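Local coordinates for DUF4440 domain-containing protein (Prochlorococcus marinus, PDB 3HZP) that is of unknown function but belongs to the NTF2-like family, whose cone-shaped fold often encloses a ligand-binding or catalytic pocket, at the interface of chains A and B. Residues are numbered along the deposited sequence; one frame, centred on the assembly and turned at random. Chains: chain A/B, NTF2-like protein of unknown function.

The interface of chains A and B. Residues chain A 81, 100-102, 118-120, 124, 129; chain B 36-40, 42, 116, 118.
Strands 77-90, 100-108 and 111-119 of chain A, with the loop at A:Ser120 and A:Trp129, near the C-terminus, meet strand 111-119 of chain B and its strands 35-36 and 42-43 with the loop between them. The fold is NTF2-like, and sheet-to-sheet pairing is common in that family. The two-fold contact may be a biological dimer. B:Gln118 has more surface hidden by the partner chain (91 Å²) than any other residue of the patch. Its CG is anti to the backbone N (chi1 178°) and the chain stays extended, so the amide reaches chain A, running past A:Thr102 in the opposite direction. OE1 accepts a 2.6 Å hydrogen bond from the A:Thr102 hydroxyl OG1, in the plane of the amide carbonyl. NE2 donates to the A:Thr100 backbone O at 3.3 Å, nearly straight at the hydrogen, but the donor sits above the peptide carbonyl plane. Holding both ends fixes the amide's flip. An alanine here would remove both amide bonds and the stack on the A:Gln118 amide, whose plane is turned by 29°, and would probably loosen the packing of the strands at the two-fold. A:Thr102 OG1 also accepts from the indole NE1 of B:Trp116 at 2.9 Å, linking indole to amide. A:Val81 covers one face of that indole, its CG2 3.5 Å from CZ2 and offset toward the rim. A:Thr100 OG1 donates to the B:Gly40 backbone O at 2.6 Å, in plane and on a lone pair, and lies at the edge of the A:Trp129 ring. A:Ser120 packs its CB on B:Gly40 CA; its OG accepts from A:Thr100 N at 2.9 Å and probably helps to steady the start of strand 100-108. B:Pro42 CG sits over the centre of the A:Trp129 six-membered ring, 3.9 Å from the centroid. The B:Ile36 and A:Trp129 side chains cross at about a right angle, with CD1 against CH2; B:Ile36 CG2 meets A:Thr100 CG2 tip to tip.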
# COMPACT_ATOMS: atom_id res chain seq x y z
N VAL A 81 5.05 6.90 -3.58
CA VAL A 81 4.64 6.89 -2.18
C VAL A 81 4.68 8.29 -1.66
O VAL A 81 5.68 8.98 -1.85
CB VAL A 81 5.58 5.98 -1.34
CG1 VAL A 81 5.19 6.03 0.16
CG2 VAL A 81 5.57 4.52 -1.88
N THR A 100 -0.01 7.98 5.02
CA THR A 100 0.92 7.49 4.00
C THR A 100 0.15 6.72 2.94
O THR A 100 -0.70 5.86 3.28
CB THR A 100 1.95 6.53 4.62
OG1 THR A 100 2.71 7.25 5.60
CG2 THR A 100 2.92 5.94 3.55
N VAL A 101 0.43 7.04 1.68
CA VAL A 101 -0.23 6.43 0.55
C VAL A 101 0.75 5.81 -0.42
O VAL A 101 1.73 6.45 -0.80
CB VAL A 101 -1.06 7.49 -0.23
CG1 VAL A 101 -1.81 6.86 -1.36
CG2 VAL A 101 -1.98 8.26 0.74
N THR A 102 0.53 4.54 -0.76
CA THR A 102 1.29 3.84 -1.80
C THR A 102 0.42 3.81 -3.03
O THR A 102 -0.72 3.30 -2.99
CB THR A 102 1.64 2.42 -1.38
OG1 THR A 102 2.50 2.45 -0.25
CG2 THR A 102 2.31 1.66 -2.54
N GLN A 118 -3.26 2.35 -1.83
CA GLN A 118 -3.55 1.96 -0.46
C GLN A 118 -3.14 3.09 0.46
O GLN A 118 -2.03 3.61 0.35
CB GLN A 118 -2.82 0.66 -0.09
CG GLN A 118 -3.05 0.22 1.37
CD GLN A 118 -2.75 -1.23 1.67
OE1 GLN A 118 -2.42 -2.01 0.78
NE2 GLN A 118 -2.92 -1.62 2.92
N ARG A 119 -4.02 3.42 1.39
CA ARG A 119 -3.75 4.44 2.38
C ARG A 119 -3.76 3.92 3.80
O ARG A 119 -4.50 2.99 4.12
CB ARG A 119 -4.71 5.63 2.29
CG ARG A 119 -6.16 5.32 2.57
CD ARG A 119 -6.95 6.56 2.99
NE ARG A 119 -6.57 6.98 4.32
CZ ARG A 119 -6.82 8.16 4.85
NH1 ARG A 119 -7.50 9.07 4.17
NH2 ARG A 119 -6.40 8.44 6.07
N SER A 120 -3.00 4.59 4.65
CA SER A 120 -2.94 4.27 6.07
C SER A 120 -3.99 5.07 6.84
O SER A 120 -4.68 5.90 6.27
CB SER A 120 -1.55 4.59 6.64
OG SER A 120 -1.32 6.01 6.72
N SER A 124 -0.23 9.79 10.79
CA SER A 124 1.17 9.42 10.63
C SER A 124 2.11 10.47 11.23
O SER A 124 1.77 11.65 11.37
CB SER A 124 1.52 9.16 9.16
OG SER A 124 1.61 10.36 8.40
N TRP A 129 10.26 10.06 8.46
CA TRP A 129 10.70 9.98 7.08
C TRP A 129 12.05 10.68 6.93
O TRP A 129 12.32 11.59 7.70
CB TRP A 129 9.68 10.64 6.19
CG TRP A 129 8.39 9.89 6.08
CD1 TRP A 129 7.20 10.21 6.65
CD2 TRP A 129 8.15 8.71 5.31
NE1 TRP A 129 6.25 9.31 6.30
CE2 TRP A 129 6.80 8.37 5.49
CE3 TRP A 129 8.95 7.90 4.50
CZ2 TRP A 129 6.23 7.29 4.87
CZ3 TRP A 129 8.39 6.84 3.91
CH2 TRP A 129 7.03 6.53 4.09
N ILE B 36 5.30 -0.27 5.62
CA ILE B 36 4.37 0.77 6.08
C ILE B 36 3.34 0.14 6.98
O ILE B 36 2.55 -0.68 6.56
CB ILE B 36 3.74 1.54 4.93
CG1 ILE B 36 4.79 2.08 3.97
CG2 ILE B 36 2.87 2.67 5.47
CD1 ILE B 36 5.92 2.91 4.63
N ARG B 37 3.41 0.51 8.26
CA ARG B 37 2.48 0.04 9.28
C ARG B 37 1.08 0.63 9.07
O ARG B 37 0.91 1.63 8.32
CB ARG B 37 3.01 0.42 10.65
CG ARG B 37 4.28 -0.31 11.03
CD ARG B 37 4.83 0.22 12.37
NE ARG B 37 5.67 1.38 12.14
CZ ARG B 37 6.42 1.96 13.06
NH1 ARG B 37 6.37 1.54 14.32
NH2 ARG B 37 7.23 2.97 12.72
N PRO B 38 0.08 0.07 9.75
CA PRO B 38 -1.28 0.60 9.60
C PRO B 38 -1.39 2.08 9.92
O PRO B 38 -2.25 2.77 9.33
CB PRO B 38 -2.08 -0.24 10.60
CG PRO B 38 -1.37 -1.57 10.60
CD PRO B 38 0.07 -1.15 10.58
N SER B 39 -0.58 2.61 10.83
CA SER B 39 -0.50 4.00 11.13
C SER B 39 0.02 4.88 10.01
O SER B 39 -0.13 6.12 10.08
CB SER B 39 0.45 4.17 12.30
OG SER B 39 1.73 3.69 11.93
N GLY B 40 0.67 4.28 9.02
CA GLY B 40 1.40 5.01 8.01
C GLY B 40 2.88 5.17 8.31
O GLY B 40 3.64 5.67 7.49
N PRO B 42 6.67 4.33 8.74
CA PRO B 42 7.56 3.33 8.16
C PRO B 42 8.44 2.63 9.15
O PRO B 42 8.82 3.20 10.19
CB PRO B 42 8.42 4.18 7.21
CG PRO B 42 8.47 5.54 7.83
CD PRO B 42 7.08 5.71 8.42
N TRP B 116 8.86 -3.09 -1.48
CA TRP B 116 7.93 -2.21 -0.75
C TRP B 116 6.82 -3.06 -0.20
O TRP B 116 6.37 -4.03 -0.81
CB TRP B 116 7.33 -1.14 -1.66
CG TRP B 116 6.68 -0.07 -0.94
CD1 TRP B 116 5.34 0.12 -0.77
CD2 TRP B 116 7.33 1.02 -0.28
NE1 TRP B 116 5.12 1.24 0.00
CE2 TRP B 116 6.31 1.82 0.31
CE3 TRP B 116 8.65 1.41 -0.13
CZ2 TRP B 116 6.59 2.95 1.03
CZ3 TRP B 116 8.93 2.56 0.59
CH2 TRP B 116 7.89 3.31 1.15
N GLN B 118 3.06 -2.29 2.22
CA GLN B 118 2.17 -1.55 3.09
C GLN B 118 1.05 -2.47 3.52
O GLN B 118 0.43 -3.14 2.70
CB GLN B 118 1.61 -0.30 2.39
CG GLN B 118 0.62 0.50 3.25
CD GLN B 118 0.38 1.93 2.83
OE1 GLN B 118 1.02 2.42 1.90
NE2 GLN B 118 -0.48 2.62 3.54